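Local structure of NAD(P)H-FMN oxidoreductase (Bacillus subtilis, 5LVA) at residues L159-G162 with A163-Y166; P65-Y69 with S70-L74; Q38-D42 with E43-V47; K76-L79 with D80-L84. The protein binds flavin mononucleotide in a flavodoxin-like fold and probably works as a flavin reductase, passing electrons from NAD(P)H. All coordinates share one frame; numbering follows the deposited sequence.

From the N terminus, contact 3 (38-47) comes first, closing the turn that leads from helix 36-39 into helix 47-56. Contact 2 (65-74) follows, a tight turn after strand 59-65 that grips the flavin and runs into helix 73-82. Contact 4 (76-84) lies further along that helix, and contact 1 (159-166) on the last helix, 156-171. All four are local and in series, so none nests in or crosses another. Contacts 2, 3 and 4 nonetheless meet in space: Leu-74 packs on Glu-43 and Ile-45, and Ile-45 also reaches Trp-78. Contact 1 touches none of them; it and contact 4 lie on opposite sides of the chain's centre, about 30 Å apart between centres.

Contact 1 of 4, residues L159-G162 with A163-Y166; sequences LAEG and ATQY
Helix 156-171, the last helix of the flavodoxin-like fold, carries on its outer surface a polar pair one turn apart, Glu-161 and Gln-165. Their side chains lie next to each other and point the same way. Gln-165 has its CG anti to the carbonyl carbon (chi1 -78°) and bends at the next bond, which brings the amide back along the helix toward the preceding turn. There NE2 donates to OE2 of Glu-161 at 3.3 Å, reaching the oxygen from above the carboxylate plane; the carboxylate and amide planes are 55° apart. The other carboxylate oxygen, OE1, sits 3.6 Å from the methyl CG2 of Thr-164. Beneath these groups runs the helical ladder: Ala-163 N to Leu-159 O at 2.9 Å, Thr-164 N to Ala-160 O at 3.1 Å, Gln-165 N to Glu-161 O at 3.1 Å and Tyr-166 N to Gly-162 O at 2.9 Å. The residue types change round the helix. Small Ala-163 lets the helix approach helix 17-23, where it and Leu-159 touch Phe-21. Tyr-166 stacks on the same Phe-21 and sends its hydroxyl to Gln-63. A leucine in place of Gln-165 would probably leave OE2 of Glu-161 without its amide mate and the carboxylate freer to turn. Because the amide is neutral and its bond to OE2 is long and meets the oxygen out of plane, the pair implies a modest, solvent-side link between successive turns, while the apolar face does the packing against the protein.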
loop_
_atom_site.group_PDB
_atom_site.type_symbol
_atom_site.label_atom_id
_atom_site.label_comp_id
_atom_site.label_asym_id
_atom_site.label_seq_id
_atom_site.Cartn_x
_atom_site.Cartn_y
_atom_site.Cartn_z
ATOM N N LEU A 159 -6.468 3.382 17.839
ATOM C CA LEU A 159 -6.578 2.574 16.640
ATOM C C LEU A 159 -7.817 2.943 15.852
ATOM O O LEU A 159 -7.821 2.914 14.625
ATOM C CB LEU A 159 -6.605 1.096 16.985
ATOM C CG LEU A 159 -6.848 0.194 15.774
ATOM C CD1 LEU A 159 -5.702 0.313 14.788
ATOM C CD2 LEU A 159 -7.084 -1.264 16.183
ATOM N N ALA A 160 -8.871 3.308 16.557
ATOM C CA ALA A 160 -10.099 3.672 15.888
ATOM C C ALA A 160 -9.926 5.009 15.181
ATOM O O ALA A 160 -10.339 5.180 14.037
ATOM C CB ALA A 160 -11.245 3.724 16.876
ATOM N N GLU A 161 -9.308 5.960 15.866
ATOM C CA GLU A 161 -8.998 7.242 15.253
ATOM C C GLU A 161 -7.976 7.075 14.118
ATOM O O GLU A 161 -7.997 7.802 13.132
ATOM C CB GLU A 161 -8.491 8.224 16.303
ATOM C CG GLU A 161 -7.809 9.461 15.742
ATOM C CD GLU A 161 -8.765 10.490 15.153
ATOM O OE1 GLU A 161 -9.990 10.267 15.146
ATOM O OE2 GLU A 161 -8.273 11.544 14.700
ATOM N N GLY A 162 -7.091 6.098 14.250
ATOM C CA GLY A 162 -6.149 5.812 13.192
ATOM C C GLY A 162 -6.859 5.297 11.963
ATOM O O GLY A 162 -6.514 5.657 10.844
ATOM N N ALA A 163 -7.868 4.461 12.179
ATOM C CA ALA A 163 -8.632 3.876 11.078
ATOM C C ALA A 163 -9.410 4.938 10.328
ATOM O O ALA A 163 -9.432 4.953 9.098
ATOM C CB ALA A 163 -9.577 2.790 11.587
ATOM N N THR A 164 -10.049 5.836 11.060
ATOM C CA THR A 164 -10.830 6.855 10.389
ATOM C C THR A 164 -9.900 7.808 9.645
ATOM O O THR A 164 -10.269 8.367 8.618
ATOM C CB THR A 164 -11.749 7.618 11.371
ATOM O OG1 THR A 164 -12.268 8.788 10.738
ATOM C CG2 THR A 164 -11.013 8.033 12.582
ATOM N N GLN A 165 -8.680 7.963 10.148
ATOM C CA GLN A 165 -7.702 8.817 9.496
ATOM C C GLN A 165 -7.177 8.160 8.230
ATOM O O GLN A 165 -6.897 8.829 7.237
ATOM C CB GLN A 165 -6.550 9.146 10.441
ATOM C CG GLN A 165 -6.881 10.212 11.456
ATOM C CD GLN A 165 -7.371 11.480 10.809
ATOM O OE1 GLN A 165 -6.927 11.848 9.726
ATOM N NE2 GLN A 165 -8.289 12.164 11.473
ATOM N N TYR A 166 -7.048 6.842 8.278
ATOM C CA TYR A 166 -6.661 6.071 7.115
ATOM C C TYR A 166 -7.685 6.278 6.008
ATOM O O TYR A 166 -7.335 6.545 4.869
ATOM C CB TYR A 166 -6.531 4.595 7.500
ATOM C CG TYR A 166 -6.606 3.600 6.364
ATOM C CD1 TYR A 166 -7.827 3.116 5.918
ATOM C CD2 TYR A 166 -5.456 3.099 5.776
ATOM C CE1 TYR A 166 -7.899 2.199 4.892
ATOM C CE2 TYR A 166 -5.521 2.177 4.749
ATOM C CZ TYR A 166 -6.747 1.729 4.317
ATOM O OH TYR A 166 -6.815 0.812 3.302
#

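Contact 2 of 4, residues P65-Y69 with S70-L74; sequences PLYWY and SSPPL. With FMN (flavin mononucleotide), chain C.
Tyr-67 and Ser-70 face each other as an antiparallel hydrogen-bonded pair, Tyr-67 N to Ser-70 O and Ser-70 N to Tyr-67 O both at 2.8 Å, closing a type I' beta turn. The turn follows strand 59-65 in the flavodoxin-like fold and is part of the FMN site. Its two corner residues, Trp-68 and Tyr-69, both have positive phi, and this conformation presents their amides to the flavin: Trp-68 N donates to N5 of FMN at 2.9 Å, and Tyr-69 N makes a weak bond to O4. Just before the turn, the carbonyl O of Leu-66 accepts from the ribityl O2' of FMN at 2.8 Å. Aromatic side chains suit the turn because each offers the flavin a broad face. With CG anti to the carbonyl carbon (chi1 -74°), Tyr-67 lays one ring face against the dimethylbenzene end, its CD1 3.4 Å from C8 of FMN. Pro-72 CG meets the same ring at CD2, 3.7 Å away, and also packs on CD of Pro-65, whose CB in turn touches the ribityl chain. Tyr-69 takes O4 of FMN over the centre of its ring, while its hydroxyl bonds to Asn-120. Leu-66 reaches toward the pyrimidine side of the flavin, its methyl CD2 lying 3.6 Å from N3 of FMN.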
loop_
_atom_site.group_PDB
_atom_site.type_symbol
_atom_site.label_atom_id
_atom_site.label_comp_id
_atom_site.label_asym_id
_atom_site.label_seq_id
_atom_site.Cartn_x
_atom_site.Cartn_y
_atom_site.Cartn_z
ATOM N N PRO A 65 1.780 -4.137 6.314
ATOM C CA PRO A 65 2.542 -3.796 7.510
ATOM C C PRO A 65 4.010 -3.629 7.159
ATOM O O PRO A 65 4.493 -4.295 6.249
ATOM C CB PRO A 65 2.331 -5.004 8.418
ATOM C CG PRO A 65 2.154 -6.125 7.479
ATOM C CD PRO A 65 1.368 -5.552 6.325
ATOM N N LEU A 66 4.700 -2.748 7.871
ATOM C CA LEU A 66 6.128 -2.594 7.716
ATOM C C LEU A 66 6.846 -3.786 8.305
ATOM O O LEU A 66 6.854 -3.977 9.518
ATOM C CB LEU A 66 6.616 -1.315 8.393
ATOM C CG LEU A 66 7.985 -0.792 7.981
ATOM C CD1 LEU A 66 7.912 -0.312 6.552
ATOM C CD2 LEU A 66 8.418 0.311 8.902
ATOM N N TYR A 67 7.450 -4.573 7.426
ATOM C CA TYR A 67 8.255 -5.714 7.806
ATOM C C TYR A 67 9.687 -5.456 7.405
ATOM O O TYR A 67 9.957 -5.291 6.224
ATOM C CB TYR A 67 7.771 -6.990 7.120
ATOM C CG TYR A 67 6.499 -7.593 7.645
ATOM C CD1 TYR A 67 5.883 -7.115 8.799
ATOM C CD2 TYR A 67 5.923 -8.661 6.997
ATOM C CE1 TYR A 67 4.726 -7.686 9.272
ATOM C CE2 TYR A 67 4.774 -9.233 7.461
ATOM C CZ TYR A 67 4.171 -8.756 8.596
ATOM O OH TYR A 67 3.003 -9.374 9.026
ATOM N N TRP A 68 10.595 -5.456 8.377
ATOM C CA TRP A 68 12.010 -5.105 8.167
ATOM C C TRP A 68 12.171 -3.917 7.213
ATOM O O TRP A 68 12.927 -3.956 6.244
ATOM C CB TRP A 68 12.800 -6.331 7.698
ATOM C CG TRP A 68 12.885 -7.333 8.805
ATOM C CD1 TRP A 68 12.217 -8.517 8.893
ATOM C CD2 TRP A 68 13.620 -7.196 10.028
ATOM N NE1 TRP A 68 12.512 -9.142 10.082
ATOM C CE2 TRP A 68 13.363 -8.350 10.801
ATOM C CE3 TRP A 68 14.474 -6.216 10.542
ATOM C CZ2 TRP A 68 13.940 -8.552 12.051
ATOM C CZ3 TRP A 68 15.040 -6.412 11.781
ATOM C CH2 TRP A 68 14.777 -7.569 12.525
ATOM N N TYR A 69 11.409 -2.871 7.523
ATOM C CA TYR A 69 11.463 -1.579 6.858
ATOM C C TYR A 69 11.079 -1.694 5.395
ATOM O O TYR A 69 11.272 -0.780 4.609
ATOM C CB TYR A 69 12.850 -0.963 7.051
ATOM C CG TYR A 69 13.264 -1.013 8.501
ATOM C CD1 TYR A 69 12.773 -0.094 9.415
ATOM C CD2 TYR A 69 14.103 -2.024 8.971
ATOM C CE1 TYR A 69 13.121 -0.173 10.751
ATOM C CE2 TYR A 69 14.461 -2.101 10.294
ATOM C CZ TYR A 69 13.967 -1.178 11.179
ATOM O OH TYR A 69 14.326 -1.255 12.495
ATOM N N SER A 70 10.497 -2.828 5.048
ATOM C CA SER A 70 9.964 -3.035 3.715
ATOM C C SER A 70 8.552 -3.632 3.820
ATOM O O SER A 70 7.896 -3.486 4.842
ATOM C CB SER A 70 10.906 -3.931 2.905
ATOM O OG SER A 70 10.430 -4.142 1.591
ATOM N N SER A 71 8.099 -4.291 2.764
ATOM C CA SER A 71 6.772 -4.878 2.724
ATOM C C SER A 71 6.863 -6.389 2.922
ATOM O O SER A 71 7.950 -6.925 2.937
ATOM C CB SER A 71 6.096 -4.557 1.393
ATOM O OG SER A 71 6.654 -5.337 0.363
ATOM N N PRO A 72 5.717 -7.082 3.088
ATOM C CA PRO A 72 5.742 -8.545 2.991
ATOM C C PRO A 72 6.185 -9.003 1.612
ATOM O O PRO A 72 6.025 -8.255 0.669
ATOM C CB PRO A 72 4.293 -8.935 3.251
ATOM C CG PRO A 72 3.769 -7.858 4.096
ATOM C CD PRO A 72 4.436 -6.596 3.627
ATOM N N PRO A 73 6.719 -10.224 1.492
ATOM C CA PRO A 73 7.315 -10.583 0.204
ATOM C C PRO A 73 6.349 -10.723 -0.976
ATOM O O PRO A 73 6.801 -10.694 -2.113
ATOM C CB PRO A 73 8.014 -11.922 0.496
ATOM C CG PRO A 73 7.642 -12.312 1.831
ATOM C CD PRO A 73 7.073 -11.171 2.560
ATOM N N LEU A 74 5.053 -10.847 -0.744
ATOM C CA LEU A 74 4.132 -11.032 -1.862
ATOM C C LEU A 74 4.004 -9.752 -2.692
ATOM O O LEU A 74 3.780 -9.800 -3.900
ATOM C CB LEU A 74 2.763 -11.482 -1.365
ATOM C CG LEU A 74 1.744 -11.734 -2.474
ATOM C CD1 LEU A 74 2.290 -12.715 -3.496
ATOM C CD2 LEU A 74 0.420 -12.187 -1.918
HETATM N N1 FMN C . 7.702 -2.525 12.853
HETATM C C2 FMN C . 8.522 -1.448 12.575
HETATM O O2 FMN C . 8.273 -0.342 13.041
HETATM N N3 FMN C . 9.622 -1.594 11.767
HETATM C C4 FMN C . 9.931 -2.812 11.232
HETATM O O4 FMN C . 10.919 -2.894 10.512
HETATM C C4A FMN C . 9.112 -3.911 11.512
HETATM N N5 FMN C . 9.396 -5.145 10.986
HETATM C C5A FMN C . 8.595 -6.229 11.253
HETATM C C6 FMN C . 8.911 -7.461 10.701
HETATM C C7 FMN C . 8.125 -8.569 10.933
HETATM C C7M FMN C . 8.500 -9.889 10.316
HETATM C C8 FMN C . 6.999 -8.434 11.748
HETATM C C8M FMN C . 6.110 -9.608 12.030
HETATM C C9 FMN C . 6.687 -7.198 12.302
HETATM C C9A FMN C . 7.473 -6.087 12.051
HETATM N N10 FMN C . 7.176 -4.846 12.601
HETATM C C10 FMN C . 7.994 -3.762 12.323
HETATM C "C1'" FMN C . 5.942 -4.658 13.438
HETATM C "C2'" FMN C . 4.824 -4.439 12.388
HETATM O "O2'" FMN C . 5.093 -3.304 11.572
HETATM C "C3'" FMN C . 3.381 -4.429 12.921
HETATM O "O3'" FMN C . 3.164 -5.727 13.418
HETATM C "C4'" FMN C . 2.377 -4.098 11.800
HETATM O "O4'" FMN C . 2.734 -2.873 11.238
HETATM C "C5'" FMN C . 0.897 -3.929 12.121
HETATM O "O5'" FMN C . 0.307 -5.186 12.316
HETATM P P FMN C . -1.114 -5.721 11.779
HETATM O O1P FMN C . -0.773 -7.093 11.324
HETATM O O2P FMN C . -2.080 -5.701 12.914
HETATM O O3P FMN C . -1.727 -5.020 10.619
#

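Contact 3 of 4, residues Q38-D42 with E43-V47; sequences QEYPD and EAIDV
Tyr-40 turns its CG anti to the carbonyl carbon (chi1 -54°), which lays its ring along the backbone of Ala-44 to Asp-46 just after helix 36-39 ends. The chain reverses here in a type I beta turn from Tyr-40 to Glu-43, closed by Glu-43 N to Tyr-40 O at 2.9 Å. Asp-42 places CG between its backbone N and carbonyl carbon (chi1 63°), and OD1 accepts the amide of Ala-44 at 3.3 Å from above the carboxylate plane; a short acidic side chain suits this spot, since it can turn back on the chain just beyond. The tyrosine ring makes a CH-pi contact with Ile-45, whose CA stands over the ring centre, 3.9 Å from the centroid. Ile-45 also touches Leu-74 and Trp-78, so its branched side chain fills the junction with helix 73-82. Asp-46 is the N-cap of helix 47-56, its OD1 receiving the amide of Lys-49. At the ring's end, the Tyr-40 hydroxyl has its stronger partner in Glu-50, and the amide N of Asp-46 adds a weak bond to Tyr-40 OH at 3.4 Å.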
loop_
_atom_site.group_PDB
_atom_site.type_symbol
_atom_site.label_atom_id
_atom_site.label_comp_id
_atom_site.label_asym_id
_atom_site.label_seq_id
_atom_site.Cartn_x
_atom_site.Cartn_y
_atom_site.Cartn_z
ATOM N N GLN A 38 -4.903 -13.768 0.494
ATOM C CA GLN A 38 -6.104 -14.576 0.440
ATOM C C GLN A 38 -6.368 -15.085 -0.978
ATOM O O GLN A 38 -6.656 -16.257 -1.165
ATOM C CB GLN A 38 -7.294 -13.766 0.960
ATOM C CG GLN A 38 -8.618 -14.015 0.261
ATOM C CD GLN A 38 -9.463 -15.020 0.988
ATOM O OE1 GLN A 38 -9.597 -14.960 2.212
ATOM N NE2 GLN A 38 -10.046 -15.952 0.245
ATOM N N GLU A 39 -6.248 -14.221 -1.978
ATOM C CA GLU A 39 -6.544 -14.623 -3.344
ATOM C C GLU A 39 -5.472 -15.497 -3.949
ATOM O O GLU A 39 -5.759 -16.334 -4.795
ATOM C CB GLU A 39 -6.759 -13.404 -4.229
ATOM C CG GLU A 39 -7.851 -12.504 -3.718
ATOM C CD GLU A 39 -8.441 -11.636 -4.800
ATOM O OE1 GLU A 39 -8.050 -11.780 -5.973
ATOM O OE2 GLU A 39 -9.298 -10.800 -4.469
ATOM N N TYR A 40 -4.230 -15.308 -3.533
ATOM C CA TYR A 40 -3.148 -16.135 -4.049
ATOM C C TYR A 40 -2.417 -16.800 -2.905
ATOM O O TYR A 40 -1.318 -16.392 -2.558
ATOM C CB TYR A 40 -2.163 -15.309 -4.879
ATOM C CG TYR A 40 -2.783 -14.520 -6.009
ATOM C CD1 TYR A 40 -3.355 -15.159 -7.088
ATOM C CD2 TYR A 40 -2.786 -13.133 -5.994
ATOM C CE1 TYR A 40 -3.913 -14.450 -8.117
ATOM C CE2 TYR A 40 -3.342 -12.415 -7.025
ATOM C CZ TYR A 40 -3.902 -13.086 -8.083
ATOM O OH TYR A 40 -4.459 -12.401 -9.122
ATOM N N PRO A 41 -3.029 -17.829 -2.307
ATOM C CA PRO A 41 -2.429 -18.501 -1.155
ATOM C C PRO A 41 -1.135 -19.238 -1.504
ATOM O O PRO A 41 -0.290 -19.454 -0.645
ATOM C CB PRO A 41 -3.520 -19.478 -0.722
ATOM C CG PRO A 41 -4.339 -19.683 -1.942
ATOM C CD PRO A 41 -4.345 -18.391 -2.644
ATOM N N ASP A 42 -0.973 -19.612 -2.759
ATOM C CA ASP A 42 0.258 -20.261 -3.159
ATOM C C ASP A 42 1.167 -19.268 -3.868
ATOM O O ASP A 42 2.128 -19.655 -4.518
ATOM C CB ASP A 42 -0.036 -21.470 -4.046
ATOM C CG ASP A 42 -0.715 -21.092 -5.347
ATOM O OD1 ASP A 42 -1.274 -19.973 -5.436
ATOM O OD2 ASP A 42 -0.685 -21.920 -6.282
ATOM N N GLU A 43 0.844 -17.986 -3.720
ATOM C CA GLU A 43 1.602 -16.869 -4.307
ATOM C C GLU A 43 1.727 -16.942 -5.824
ATOM O O GLU A 43 2.609 -16.319 -6.397
ATOM C CB GLU A 43 2.996 -16.781 -3.682
ATOM C CG GLU A 43 2.988 -16.254 -2.261
ATOM C CD GLU A 43 4.321 -16.400 -1.571
ATOM O OE1 GLU A 43 5.095 -17.304 -1.957
ATOM O OE2 GLU A 43 4.588 -15.632 -0.625
ATOM N N ALA A 44 0.847 -17.697 -6.475
ATOM C CA ALA A 44 0.840 -17.757 -7.931
ATOM C C ALA A 44 -0.076 -16.679 -8.475
ATOM O O ALA A 44 -1.280 -16.829 -8.457
ATOM C CB ALA A 44 0.409 -19.114 -8.411
ATOM N N ILE A 45 0.512 -15.591 -8.964
ATOM C CA ILE A 45 -0.241 -14.386 -9.284
ATOM C C ILE A 45 -0.774 -14.410 -10.708
ATOM O O ILE A 45 -0.085 -14.808 -11.630
ATOM C CB ILE A 45 0.635 -13.132 -9.055
ATOM C CG1 ILE A 45 1.022 -13.037 -7.578
ATOM C CG2 ILE A 45 -0.078 -11.858 -9.488
ATOM C CD1 ILE A 45 1.823 -11.815 -7.216
ATOM N N ASP A 46 -2.025 -14.014 -10.865
ATOM C CA ASP A 46 -2.638 -13.875 -12.171
ATOM C C ASP A 46 -2.253 -12.500 -12.727
ATOM O O ASP A 46 -2.895 -11.493 -12.431
ATOM C CB ASP A 46 -4.155 -14.041 -12.050
ATOM C CG ASP A 46 -4.857 -14.185 -13.389
ATOM O OD1 ASP A 46 -4.469 -13.507 -14.360
ATOM O OD2 ASP A 46 -5.830 -14.971 -13.451
ATOM N N VAL A 47 -1.192 -12.464 -13.520
ATOM C CA VAL A 47 -0.608 -11.205 -13.945
ATOM C C VAL A 47 -1.604 -10.348 -14.716
ATOM O O VAL A 47 -1.776 -9.170 -14.422
ATOM C CB VAL A 47 0.661 -11.453 -14.787
ATOM C CG1 VAL A 47 1.165 -10.167 -15.408
ATOM C CG2 VAL A 47 1.737 -12.079 -13.915
#

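Contact 4 of 4, residues K76-L79 with D80-L84; sequences KKWL and DHVLL
Trp-78 leans over Val-82, one turn further along the chain. At CB the side chain sets out away from residues 80-84, but CG stands anti to the backbone N (chi1 -169°) and the indole beyond it comes back alongside the next turn. Val-82 CG2 lies over the face of the five-membered ring in a CH-pi contact, 3.7 Å from its centroid. NE1 donates its hydrogen bond elsewhere, to Glu-50 of helix 47-56. In the six-membered ring CZ2 meets the other valine methyl, CG1, at 3.8 Å, and further round CZ3 comes within 4.3 Å of Leu-83 CD2. Trp-78 and Val-82 belong to helix 73-82, the crossover helix of the beta-alpha-beta unit formed with strands 59-65 and 100-106; Trp-78 also packs edge-to-face with Phe-62 of the sheet. An alanine at Trp-78 is likely to leave Glu-50 without its indole partner and open a gap beside Val-82 and Phe-62. On the outer side the aliphatic part of Lys-77 serves as an apolar surface: its CG sits above the centre of the His-81 ring, 3.8 Å from the centroid, while NZ extends to a weak ion pair with Glu-43. Lys-76 and Asp-80, also four residues apart, form an oppositely charged pair whose modelled positions are doubtful. Leu-79 and Leu-83 lie side by side, CD2 of Leu-79 at 3.7 Å from CD1 of Leu-83. The helix ends at Val-82; Leu-83, the centre of an inverse gamma turn, is the first residue beyond it, and its N still bonds to Leu-79 O at 3.1 Å.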
loop_
_atom_site.group_PDB
_atom_site.type_symbol
_atom_site.label_atom_id
_atom_site.label_comp_id
_atom_site.label_asym_id
_atom_site.label_seq_id
_atom_site.Cartn_x
_atom_site.Cartn_y
_atom_site.Cartn_z
ATOM N N LYS A 76 6.569 -7.610 -3.133
ATOM C CA LYS A 76 7.790 -7.616 -3.938
ATOM C C LYS A 76 7.641 -8.490 -5.184
ATOM O O LYS A 76 8.031 -8.093 -6.281
ATOM C CB LYS A 76 8.985 -8.101 -3.117
ATOM C CG LYS A 76 10.306 -7.786 -3.792
ATOM C CD LYS A 76 10.329 -6.322 -4.188
ATOM C CE LYS A 76 11.381 -6.004 -5.210
ATOM N NZ LYS A 76 11.174 -6.559 -6.556
ATOM N N LYS A 77 7.077 -9.681 -4.994
ATOM C CA LYS A 77 6.756 -10.585 -6.088
ATOM C C LYS A 77 5.717 -9.997 -7.037
ATOM O O LYS A 77 5.802 -10.170 -8.250
ATOM C CB LYS A 77 6.255 -11.914 -5.536
ATOM C CG LYS A 77 6.069 -12.979 -6.572
ATOM C CD LYS A 77 5.662 -14.269 -5.919
ATOM C CE LYS A 77 6.827 -14.918 -5.230
ATOM N NZ LYS A 77 6.427 -16.248 -4.682
ATOM N N TRP A 78 4.742 -9.294 -6.476
ATOM C CA TRP A 78 3.755 -8.591 -7.282
ATOM C C TRP A 78 4.392 -7.561 -8.212
ATOM O O TRP A 78 4.062 -7.506 -9.391
ATOM C CB TRP A 78 2.733 -7.907 -6.385
ATOM C CG TRP A 78 1.540 -7.387 -7.104
ATOM C CD1 TRP A 78 0.332 -8.005 -7.228
ATOM C CD2 TRP A 78 1.422 -6.133 -7.787
ATOM N NE1 TRP A 78 -0.523 -7.222 -7.950
ATOM C CE2 TRP A 78 0.119 -6.066 -8.304
ATOM C CE3 TRP A 78 2.291 -5.061 -8.009
ATOM C CZ2 TRP A 78 -0.338 -4.968 -9.030
ATOM C CZ3 TRP A 78 1.836 -3.979 -8.737
ATOM C CH2 TRP A 78 0.534 -3.939 -9.232
ATOM N N LEU A 79 5.287 -6.737 -7.680
ATOM C CA LEU A 79 5.977 -5.746 -8.500
ATOM C C LEU A 79 6.744 -6.432 -9.613
ATOM O O LEU A 79 6.608 -6.081 -10.777
ATOM C CB LEU A 79 6.923 -4.898 -7.647
ATOM C CG LEU A 79 6.280 -4.115 -6.500
ATOM C CD1 LEU A 79 7.330 -3.544 -5.585
ATOM C CD2 LEU A 79 5.362 -3.012 -7.013
ATOM N N ASP A 80 7.533 -7.427 -9.239
ATOM C CA ASP A 80 8.380 -8.130 -10.184
ATOM C C ASP A 80 7.588 -8.749 -11.308
ATOM O O ASP A 80 7.993 -8.679 -12.470
ATOM C CB ASP A 80 9.184 -9.221 -9.475
ATOM C CG ASP A 80 10.270 -8.662 -8.598
ATOM O OD1 ASP A 80 10.446 -7.430 -8.591
ATOM O OD2 ASP A 80 10.951 -9.448 -7.911
ATOM N N HIS A 81 6.459 -9.360 -10.960
ATOM C CA HIS A 81 5.724 -10.174 -11.908
ATOM C C HIS A 81 4.696 -9.396 -12.706
ATOM O O HIS A 81 4.403 -9.754 -13.844
ATOM C CB HIS A 81 5.046 -11.325 -11.185
ATOM C CG HIS A 81 5.998 -12.362 -10.691
ATOM N ND1 HIS A 81 5.611 -13.650 -10.402
ATOM C CD2 HIS A 81 7.324 -12.299 -10.429
ATOM C CE1 HIS A 81 6.657 -14.337 -9.988
ATOM N NE2 HIS A 81 7.709 -13.541 -9.993
ATOM N N VAL A 82 4.154 -8.333 -12.120
ATOM C CA VAL A 82 3.087 -7.588 -12.773
ATOM C C VAL A 82 3.593 -6.419 -13.623
ATOM O O VAL A 82 3.111 -6.213 -14.737
ATOM C CB VAL A 82 2.065 -7.075 -11.737
ATOM C CG1 VAL A 82 0.987 -6.237 -12.399
ATOM C CG2 VAL A 82 1.426 -8.248 -10.999
ATOM N N LEU A 83 4.577 -5.674 -13.122
ATOM C CA LEU A 83 5.083 -4.492 -13.831
ATOM C C LEU A 83 6.042 -4.831 -14.974
ATOM O O LEU A 83 7.251 -4.756 -14.828
ATOM C CB LEU A 83 5.767 -3.551 -12.847
ATOM C CG LEU A 83 4.918 -3.114 -11.655
ATOM C CD1 LEU A 83 5.774 -2.395 -10.667
ATOM C CD2 LEU A 83 3.781 -2.225 -12.095
ATOM N N LEU A 84 5.484 -5.174 -16.127
ATOM C CA LEU A 84 6.284 -5.730 -17.212
ATOM C C LEU A 84 6.552 -4.767 -18.367
ATOM O O LEU A 84 5.828 -3.790 -18.564
ATOM C CB LEU A 84 5.615 -6.990 -17.751
ATOM C CG LEU A 84 5.444 -8.123 -16.743
ATOM C CD1 LEU A 84 4.727 -9.281 -17.392
ATOM C CD2 LEU A 84 6.770 -8.578 -16.210
#